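PDB 5B04: probable translation initiation factor eIF-2B subunit beta from Schizosaccharomyces pombe, which acts as part of the decameric eIF2B complex, which catalyses the exchange of GDP for GTP on the gamma subunit of initiation factor eIF2. Local coordinates for residues V313-I319 and V369-N375; T284-N290 and K321-P327; D340-S344 and E355-P359. The contacts are given in a common frame with arbitrary orientation. Numbering follows the deposited sequence.

Interaction 1: V313-I319 and V369-N375; sequences VVVCSGI and VDLFITN
Build 313-316 and 371-374 as extended, parallel neighbours, axes 4.5 Å apart at 21°, pairing Val314 with Leu371, Val315 with Phe372 and Cys316 with Ile373. Val315 N donates to Leu371 O (2.8 Å), Ile373 N to Val315 O (2.6 Å) and Ser317 N to Ile373 O (2.9 Å). At the start, Val313 O takes Asp370 N at 2.9 Å and, weakly, Leu371 N at 3.4 Å, while Asp370, chi1 m, curls its carboxylate back so that OD2 accepts Val313 N (2.8 Å). These strands lie side by side in the mixed Rossmann-like sheet of the IF-2B family, Val314 and Cys316 bonding to strand 279-282 on the other edge. Val314 (t), Leu371 (t, chi2 p), Cys316 (m) and Ile373 (m, m) share one face: Val314 CG1 reaches Ile373 CG1 at 3.7 Å, and Cys316 SG meets Ile373 CB at 3.7 Å. On the opposite face Val315, t, sets CG2 3.7 Å from Val369 CG1 and CB 3.7 Å from CD1 of Phe372 (m), whose ring lies obliquely to it. Beyond the strands, Asn375 adopts chi1 p, directing OD1 to Ile319 N at 3.1 Å.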
loop_
_atom_site.group_PDB
_atom_site.type_symbol
_atom_site.label_atom_id
_atom_site.label_comp_id
_atom_site.label_asym_id
_atom_site.label_seq_id
_atom_site.Cartn_x
_atom_site.Cartn_y
_atom_site.Cartn_z
ATOM N N VAL C 313 -6.991 -2.451 -7.421
ATOM C CA VAL C 313 -7.188 -2.426 -8.866
ATOM C C VAL C 313 -8.662 -2.615 -9.204
ATOM O O VAL C 313 -9.243 -3.666 -8.930
ATOM C CB VAL C 313 -6.361 -3.518 -9.573
ATOM C CG1 VAL C 313 -6.757 -3.625 -11.039
ATOM C CG2 VAL C 313 -4.876 -3.232 -9.436
ATOM N N VAL C 314 -9.263 -1.587 -9.794
ATOM C CA VAL C 314 -10.667 -1.639 -10.178
ATOM C C VAL C 314 -10.796 -1.739 -11.694
ATOM O O VAL C 314 -10.037 -1.112 -12.432
ATOM C CB VAL C 314 -11.435 -0.403 -9.679
ATOM C CG1 VAL C 314 -12.931 -0.674 -9.677
ATOM C CG2 VAL C 314 -10.968 -0.019 -8.288
ATOM N N VAL C 315 -11.757 -2.533 -12.153
ATOM C CA VAL C 315 -11.970 -2.718 -13.584
ATOM C C VAL C 315 -13.400 -2.377 -13.985
ATOM O O VAL C 315 -14.356 -2.954 -13.467
ATOM C CB VAL C 315 -11.656 -4.162 -14.017
ATOM C CG1 VAL C 315 -11.924 -4.340 -15.504
ATOM C CG2 VAL C 315 -10.215 -4.511 -13.685
ATOM N N CYS C 316 -13.538 -1.433 -14.911
ATOM C CA CYS C 316 -14.846 -1.049 -15.427
ATOM C C CYS C 316 -15.095 -1.699 -16.784
ATOM O O CYS C 316 -14.395 -1.415 -17.755
ATOM C CB CYS C 316 -14.955 0.473 -15.542
ATOM S SG CYS C 316 -14.731 1.356 -13.983
ATOM N N SER C 317 -16.095 -2.572 -16.846
ATOM C CA SER C 317 -16.382 -3.307 -18.072
ATOM C C SER C 317 -17.826 -3.785 -18.141
ATOM O O SER C 317 -18.409 -4.180 -17.133
ATOM C CB SER C 317 -15.441 -4.506 -18.198
ATOM O OG SER C 317 -15.713 -5.245 -19.375
ATOM N N GLY C 318 -18.397 -3.748 -19.341
ATOM C CA GLY C 318 -19.724 -4.286 -19.564
ATOM C C GLY C 318 -19.683 -5.800 -19.520
ATOM O O GLY C 318 -18.659 -6.405 -19.836
ATOM N N ILE C 319 -20.795 -6.417 -19.133
ATOM C CA ILE C 319 -20.850 -7.868 -18.980
ATOM C C ILE C 319 -20.732 -8.614 -20.308
ATOM O O ILE C 319 -20.545 -9.830 -20.326
ATOM C CB ILE C 319 -22.151 -8.310 -18.276
ATOM C CG1 ILE C 319 -23.309 -7.366 -18.617
ATOM C CG2 ILE C 319 -21.950 -8.349 -16.770
ATOM C CD1 ILE C 319 -23.874 -7.526 -20.018
ATOM N N VAL C 369 -7.223 -8.308 -9.603
ATOM C CA VAL C 369 -8.378 -7.423 -9.689
ATOM C C VAL C 369 -9.185 -7.478 -8.398
ATOM O O VAL C 369 -9.679 -8.536 -8.010
ATOM C CB VAL C 369 -9.289 -7.785 -10.874
ATOM C CG1 VAL C 369 -10.528 -6.902 -10.873
ATOM C CG2 VAL C 369 -8.532 -7.650 -12.186
ATOM N N ASP C 370 -9.313 -6.333 -7.734
ATOM C CA ASP C 370 -10.046 -6.262 -6.477
ATOM C C ASP C 370 -11.546 -6.127 -6.705
ATOM O O ASP C 370 -12.345 -6.762 -6.018
ATOM C CB ASP C 370 -9.545 -5.091 -5.628
ATOM C CG ASP C 370 -8.126 -5.293 -5.137
ATOM O OD1 ASP C 370 -7.939 -6.030 -4.146
ATOM O OD2 ASP C 370 -7.199 -4.710 -5.739
ATOM N N LEU C 371 -11.923 -5.301 -7.674
ATOM C CA LEU C 371 -13.331 -5.015 -7.918
ATOM C C LEU C 371 -13.646 -4.840 -9.401
ATOM O O LEU C 371 -12.917 -4.167 -10.130
ATOM C CB LEU C 371 -13.749 -3.759 -7.151
ATOM C CG LEU C 371 -15.190 -3.287 -7.352
ATOM C CD1 LEU C 371 -16.167 -4.312 -6.801
ATOM C CD2 LEU C 371 -15.407 -1.928 -6.707
ATOM N N PHE C 372 -14.742 -5.454 -9.840
ATOM C CA PHE C 372 -15.247 -5.252 -11.191
ATOM C C PHE C 372 -16.452 -4.318 -11.174
ATOM O O PHE C 372 -17.462 -4.613 -10.536
ATOM C CB PHE C 372 -15.635 -6.582 -11.839
ATOM C CG PHE C 372 -14.468 -7.377 -12.353
ATOM C CD1 PHE C 372 -13.874 -7.055 -13.562
ATOM C CD2 PHE C 372 -13.977 -8.456 -11.637
ATOM C CE1 PHE C 372 -12.803 -7.787 -14.041
ATOM C CE2 PHE C 372 -12.908 -9.193 -12.111
ATOM C CZ PHE C 372 -12.321 -8.858 -13.315
ATOM N N ILE C 373 -16.337 -3.190 -11.866
ATOM C CA ILE C 373 -17.470 -2.291 -12.044
ATOM C C ILE C 373 -18.178 -2.618 -13.354
ATOM O O ILE C 373 -17.631 -2.399 -14.435
ATOM C CB ILE C 373 -17.041 -0.813 -12.043
ATOM C CG1 ILE C 373 -16.516 -0.411 -10.663
ATOM C CG2 ILE C 373 -18.208 0.080 -12.436
ATOM C CD1 ILE C 373 -17.583 -0.380 -9.590
ATOM N N THR C 374 -19.389 -3.153 -13.253
ATOM C CA THR C 374 -20.143 -3.553 -14.435
ATOM C C THR C 374 -21.500 -2.864 -14.491
ATOM O O THR C 374 -21.891 -2.167 -13.555
ATOM C CB THR C 374 -20.361 -5.077 -14.473
ATOM O OG1 THR C 374 -21.254 -5.462 -13.419
ATOM C CG2 THR C 374 -19.039 -5.813 -14.310
ATOM N N ASN C 375 -22.215 -3.061 -15.594
ATOM C CA ASN C 375 -23.561 -2.518 -15.737
ATOM C C ASN C 375 -24.565 -3.306 -14.903
ATOM O O ASN C 375 -25.718 -2.902 -14.754
ATOM C CB ASN C 375 -23.985 -2.508 -17.207
ATOM C CG ASN C 375 -23.714 -3.825 -17.902
ATOM O OD1 ASN C 375 -22.641 -4.407 -17.752
ATOM N ND2 ASN C 375 -24.688 -4.304 -18.666
#

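Interaction 2: T284-N290 and K321-P327. With PO4 (phosphate ion), chain M.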
loop_
_atom_site.group_PDB
_atom_site.type_symbol
_atom_site.label_atom_id
_atom_site.label_comp_id
_atom_site.label_asym_id
_atom_site.label_seq_id
_atom_site.Cartn_x
_atom_site.Cartn_y
_atom_site.Cartn_z
ATOM N N THR C 284 -10.892 -2.959 -19.971
ATOM C CA THR C 284 -10.409 -4.243 -20.454
ATOM C C THR C 284 -10.988 -4.555 -21.827
ATOM O O THR C 284 -12.047 -4.048 -22.195
ATOM C CB THR C 284 -10.753 -5.384 -19.475
ATOM O OG1 THR C 284 -10.140 -6.601 -19.918
ATOM C CG2 THR C 284 -12.255 -5.581 -19.385
ATOM N N HIS C 285 -10.277 -5.381 -22.586
ATOM C CA HIS C 285 -10.751 -5.811 -23.894
ATOM C C HIS C 285 -11.696 -6.995 -23.742
ATOM O O HIS C 285 -12.693 -7.103 -24.455
ATOM C CB HIS C 285 -9.576 -6.176 -24.803
ATOM C CG HIS C 285 -9.980 -6.896 -26.050
ATOM N ND1 HIS C 285 -10.517 -6.250 -27.143
ATOM C CD2 HIS C 285 -9.927 -8.209 -26.378
ATOM C CE1 HIS C 285 -10.777 -7.132 -28.090
ATOM N NE2 HIS C 285 -10.428 -8.329 -27.652
ATOM N N ALA C 286 -11.378 -7.878 -22.800
ATOM C CA ALA C 286 -12.202 -9.051 -22.536
ATOM C C ALA C 286 -11.886 -9.658 -21.175
ATOM O O ALA C 286 -10.769 -9.532 -20.670
ATOM C CB ALA C 286 -12.010 -10.091 -23.631
ATOM N N ILE C 287 -12.880 -10.311 -20.584
ATOM C CA ILE C 287 -12.686 -11.047 -19.342
ATOM C C ILE C 287 -12.971 -12.523 -19.592
ATOM O O ILE C 287 -14.080 -12.892 -19.973
ATOM C CB ILE C 287 -13.596 -10.528 -18.217
ATOM C CG1 ILE C 287 -13.482 -9.006 -18.098
ATOM C CG2 ILE C 287 -13.248 -11.202 -16.899
ATOM C CD1 ILE C 287 -14.465 -8.396 -17.125
ATOM N N LEU C 288 -11.964 -13.364 -19.381
ATOM C CA LEU C 288 -12.074 -14.778 -19.721
ATOM C C LEU C 288 -12.775 -15.593 -18.640
ATOM O O LEU C 288 -13.253 -15.047 -17.645
ATOM C CB LEU C 288 -10.690 -15.360 -19.998
ATOM C CG LEU C 288 -9.947 -14.679 -21.147
ATOM C CD1 LEU C 288 -8.630 -15.376 -21.411
ATOM C CD2 LEU C 288 -10.804 -14.644 -22.406
ATOM N N GLY C 289 -12.829 -16.905 -18.849
ATOM C CA GLY C 289 -13.576 -17.800 -17.985
ATOM C C GLY C 289 -13.076 -17.884 -16.556
ATOM O O GLY C 289 -13.871 -17.993 -15.623
ATOM N N ASN C 290 -11.760 -17.834 -16.379
ATOM C CA ASN C 290 -11.174 -17.942 -15.048
ATOM C C ASN C 290 -11.154 -16.604 -14.319
ATOM O O ASN C 290 -10.693 -16.514 -13.181
ATOM C CB ASN C 290 -9.754 -18.509 -15.132
ATOM C CG ASN C 290 -8.762 -17.520 -15.709
ATOM O OD1 ASN C 290 -9.111 -16.683 -16.541
ATOM N ND2 ASN C 290 -7.512 -17.613 -15.269
ATOM N N LYS C 321 -18.374 -8.368 -22.307
ATOM C CA LYS C 321 -16.966 -8.697 -22.498
ATOM C C LYS C 321 -16.574 -9.922 -21.678
ATOM O O LYS C 321 -15.405 -10.307 -21.640
ATOM C CB LYS C 321 -16.074 -7.512 -22.121
ATOM C CG LYS C 321 -16.305 -6.257 -22.947
ATOM C CD LYS C 321 -15.327 -5.164 -22.544
ATOM C CE LYS C 321 -15.631 -3.852 -23.245
ATOM N NZ LYS C 321 -14.716 -2.764 -22.800
ATOM N N LEU C 322 -17.555 -10.528 -21.019
ATOM C CA LEU C 322 -17.312 -11.706 -20.196
ATOM C C LEU C 322 -17.475 -12.985 -21.014
ATOM O O LEU C 322 -18.592 -13.400 -21.322
ATOM C CB LEU C 322 -18.256 -11.716 -18.991
ATOM C CG LEU C 322 -18.009 -12.769 -17.910
ATOM C CD1 LEU C 322 -16.573 -12.712 -17.414
ATOM C CD2 LEU C 322 -18.980 -12.580 -16.754
ATOM N N SER C 323 -16.352 -13.602 -21.366
ATOM C CA SER C 323 -16.355 -14.808 -22.186
ATOM C C SER C 323 -16.022 -16.042 -21.351
ATOM O O SER C 323 -15.179 -15.982 -20.458
ATOM C CB SER C 323 -15.363 -14.666 -23.341
ATOM O OG SER C 323 -15.396 -15.798 -24.192
ATOM N N PRO C 324 -16.690 -17.170 -21.639
ATOM C CA PRO C 324 -16.499 -18.403 -20.867
ATOM C C PRO C 324 -15.242 -19.191 -21.238
ATOM O O PRO C 324 -14.887 -20.118 -20.510
ATOM C CB PRO C 324 -17.754 -19.213 -21.200
ATOM C CG PRO C 324 -18.125 -18.764 -22.563
ATOM C CD PRO C 324 -17.776 -17.303 -22.627
ATOM N N VAL C 325 -14.588 -18.839 -22.341
ATOM C CA VAL C 325 -13.409 -19.576 -22.788
ATOM C C VAL C 325 -12.296 -19.536 -21.744
ATOM O O VAL C 325 -12.034 -18.496 -21.140
ATOM C CB VAL C 325 -12.867 -19.033 -24.128
ATOM C CG1 VAL C 325 -13.786 -19.430 -25.272
ATOM C CG2 VAL C 325 -12.697 -17.525 -24.067
ATOM N N TYR C 326 -11.653 -20.679 -21.526
ATOM C CA TYR C 326 -10.586 -20.770 -20.539
ATOM C C TYR C 326 -9.221 -20.539 -21.178
ATOM O O TYR C 326 -8.882 -21.175 -22.176
ATOM C CB TYR C 326 -10.610 -22.129 -19.835
ATOM C CG TYR C 326 -9.711 -22.189 -18.622
ATOM C CD1 TYR C 326 -10.161 -21.760 -17.381
ATOM C CD2 TYR C 326 -8.409 -22.665 -18.718
ATOM C CE1 TYR C 326 -9.345 -21.807 -16.270
ATOM C CE2 TYR C 326 -7.584 -22.716 -17.610
ATOM C CZ TYR C 326 -8.057 -22.285 -16.388
ATOM O OH TYR C 326 -7.245 -22.331 -15.279
ATOM N N PRO C 327 -8.432 -19.624 -20.596
ATOM C CA PRO C 327 -7.087 -19.296 -21.084
ATOM C C PRO C 327 -6.099 -20.445 -20.909
ATOM O O PRO C 327 -5.201 -20.354 -20.072
ATOM C CB PRO C 327 -6.682 -18.102 -20.216
ATOM C CG PRO C 327 -7.486 -18.250 -18.973
ATOM C CD PRO C 327 -8.797 -18.828 -19.412
HETATM P P PO4 M . -13.927 0.374 -23.559
HETATM O O1 PO4 M . -15.123 -0.523 -23.771
HETATM O O2 PO4 M . -12.663 -0.453 -23.606
HETATM O O3 PO4 M . -14.037 1.046 -22.212
HETATM O O4 PO4 M . -13.884 1.428 -24.641
#
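Backbone groups do most of the bonding here. Ile287 is bonded through both its backbone groups: its N donates to Lys321 O at 2.7 Å and its O accepts Ser323 N at 2.8 Å, a single bridge with Leu322 opposite. On the far side of edge strand 286-287, His285 and Ala286 both face Val294, a classic beta bulge in the antiparallel sheet. Further on, Gly289 N is satisfied by Val325 O at 2.9 Å; a CB on Gly289 would clash with Pro324 O. Apolar contacts flank this bridge, Ile287 CG2 on Leu322 CD1 at 3.7 Å and Leu288 CD1 on Pro327 CB at 3.6 Å. Leu322 O is taken by the hydroxyl of Tyr392, and Asn290 OD1 turns to the N of Gly292. At the other end the extended Lys321 side chain brings NZ to Thr284 O at 3.0 Å and to phosphate O1 at a very short 2.5 Å. The phosphate, probably from the crystallisation liquor, is also held by Ser217 OG, Thr219 OG1 and Lys218 N. The Lys321 ammonium group is thus shared between Thr284 O and the phosphate, consistent with an anion-binding spot.

Interaction 3: D340-S344 and E355-P359; sequences DKIMS and EILNP
Two segments face each other here through side chains, their backbones too far apart to pair: the nearest CA atoms are Ile342 to Asn358 at 6.7 Å and Met343 to Ile356 at 7.2 Å. Asp340 and Lys341 are the end of a 3-10 segment that begins earlier in the chain; the backbone then opens out, Met343 being extended, while 355-359 is extended throughout. Glu355 makes no contact across the gap but, with Ile356, joins a parallel beta ladder to a strand of the delta subunit. Ile356 (chi1 m, chi2 p) points toward 340-344, with CG1 4.0 Å from Met343 CB and CG2 4.3 Å from Ile342 CB; Met343 takes t, p, p. Leu357 turns away, yet its O lies 3.2 Å from CD1 of Ile342, whose m, t rotamer reaches across the gap. Asn358 (t) points back, with CB 3.7 Å from Ile342 CD1 and ND2 3.4 Å from Lys341 CB; that ND2 donates to Ser338 O and Asn243 OD1. Pro359 then faces away. The result is a small apolar core of Ile342, Met343 and Ile356 at a subunit junction: Tyr323 of the delta subunit packs on Ile342 and Met343, and Tyr308 of the epsilon subunit on Leu357. Within the chain, helix 348-352 packs against Met343, while strand 336-337 adjoins Leu357 and Asn358.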
loop_
_atom_site.group_PDB
_atom_site.type_symbol
_atom_site.label_atom_id
_atom_site.label_comp_id
_atom_site.label_asym_id
_atom_site.label_seq_id
_atom_site.Cartn_x
_atom_site.Cartn_y
_atom_site.Cartn_z
ATOM N N ASP C 340 6.158 -1.947 -36.945
ATOM C CA ASP C 340 6.050 -0.553 -37.358
ATOM C C ASP C 340 5.807 0.409 -36.197
ATOM O O ASP C 340 6.374 1.500 -36.157
ATOM C CB ASP C 340 4.921 -0.417 -38.384
ATOM C CG ASP C 340 4.775 0.994 -38.908
ATOM O OD1 ASP C 340 5.809 1.634 -39.190
ATOM O OD2 ASP C 340 3.623 1.461 -39.037
ATOM N N LYS C 341 4.969 -0.005 -35.251
ATOM C CA LYS C 341 4.570 0.855 -34.141
ATOM C C LYS C 341 5.704 1.110 -33.149
ATOM O O LYS C 341 5.688 2.100 -32.418
ATOM C CB LYS C 341 3.372 0.244 -33.410
ATOM C CG LYS C 341 2.161 0.005 -34.298
ATOM C CD LYS C 341 1.469 1.314 -34.648
ATOM C CE LYS C 341 0.409 1.112 -35.718
ATOM N NZ LYS C 341 1.013 0.731 -37.027
ATOM N N ILE C 342 6.687 0.216 -33.129
ATOM C CA ILE C 342 7.791 0.314 -32.181
ATOM C C ILE C 342 9.076 0.793 -32.848
ATOM O O ILE C 342 9.654 1.805 -32.451
ATOM C CB ILE C 342 8.057 -1.039 -31.496
ATOM C CG1 ILE C 342 6.871 -1.430 -30.614
ATOM C CG2 ILE C 342 9.326 -0.977 -30.673
ATOM C CD1 ILE C 342 7.108 -2.676 -29.793
ATOM N N MET C 343 9.519 0.055 -33.861
ATOM C CA MET C 343 10.725 0.407 -34.599
ATOM C C MET C 343 10.367 0.910 -35.993
ATOM O O MET C 343 9.518 0.332 -36.671
ATOM C CB MET C 343 11.669 -0.794 -34.694
ATOM C CG MET C 343 12.914 -0.550 -35.533
ATOM S SD MET C 343 14.055 0.628 -34.785
ATOM C CE MET C 343 14.616 -0.304 -33.365
ATOM N N SER C 344 11.013 1.992 -36.412
ATOM C CA SER C 344 10.745 2.576 -37.720
ATOM C C SER C 344 11.289 1.690 -38.835
ATOM O O SER C 344 12.303 1.013 -38.665
ATOM C CB SER C 344 11.345 3.977 -37.813
ATOM O OG SER C 344 11.013 4.586 -39.048
ATOM N N GLU C 355 15.037 -8.890 -33.704
ATOM C CA GLU C 355 13.651 -9.325 -33.631
ATOM C C GLU C 355 12.812 -8.255 -32.943
ATOM O O GLU C 355 13.016 -7.966 -31.765
ATOM C CB GLU C 355 13.551 -10.655 -32.881
ATOM C CG GLU C 355 12.139 -11.174 -32.686
ATOM C CD GLU C 355 12.118 -12.565 -32.078
ATOM O OE1 GLU C 355 12.182 -13.548 -32.845
ATOM O OE2 GLU C 355 12.044 -12.675 -30.837
ATOM N N ILE C 356 11.881 -7.659 -33.679
ATOM C CA ILE C 356 11.041 -6.606 -33.116
ATOM C C ILE C 356 9.623 -7.117 -32.890
ATOM O O ILE C 356 8.969 -7.595 -33.816
ATOM C CB ILE C 356 10.998 -5.353 -34.015
ATOM C CG1 ILE C 356 12.368 -4.667 -34.060
ATOM C CG2 ILE C 356 9.971 -4.368 -33.493
ATOM C CD1 ILE C 356 13.314 -5.212 -35.111
ATOM N N LEU C 357 9.153 -7.010 -31.650
ATOM C CA LEU C 357 7.871 -7.584 -31.263
ATOM C C LEU C 357 6.926 -6.545 -30.669
ATOM O O LEU C 357 7.254 -5.885 -29.684
ATOM C CB LEU C 357 8.089 -8.717 -30.261
ATOM C CG LEU C 357 9.067 -9.807 -30.706
ATOM C CD1 LEU C 357 9.335 -10.787 -29.575
ATOM C CD2 LEU C 357 8.532 -10.529 -31.932
ATOM N N ASN C 358 5.749 -6.412 -31.271
ATOM C CA ASN C 358 4.739 -5.477 -30.785
ATOM C C ASN C 358 3.412 -6.163 -30.479
ATOM O O ASN C 358 2.521 -6.209 -31.326
ATOM C CB ASN C 358 4.515 -4.358 -31.804
ATOM C CG ASN C 358 3.416 -3.396 -31.384
ATOM O OD1 ASN C 358 3.216 -3.142 -30.196
ATOM N ND2 ASN C 358 2.690 -2.867 -32.362
ATOM N N PRO C 359 3.279 -6.710 -29.264
ATOM C CA PRO C 359 1.982 -7.236 -28.830
ATOM C C PRO C 359 1.064 -6.100 -28.398
ATOM O O PRO C 359 1.536 -5.158 -27.761
ATOM C CB PRO C 359 2.347 -8.137 -27.650
ATOM C CG PRO C 359 3.586 -7.525 -27.093
ATOM C CD PRO C 359 4.337 -6.945 -28.264
#

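Interactions 1 and 2 are neighbours, their centres about 13 Å apart, and they touch where Phe372 CE1 meets Ile287 CD1 at 3.6 Å and Ser317 OG meets Thr284 CG2 at 3.5 Å. Their segments alternate along the chain, and these contacts join the seven-stranded sheet of interaction 1 to the antiparallel sheet whose edge strand is 286-287. Interaction 3 reaches that second sheet too, through strand 354-364, but its centre lies about 27 Å from that of interaction 2 and about 31 Å from that of interaction 1. In sequence, 340-344 and 355-359 both fall between 313-319 and 369-375. The chain thus leaves the central sheet for an outlying contact with the delta and epsilon subunits before returning.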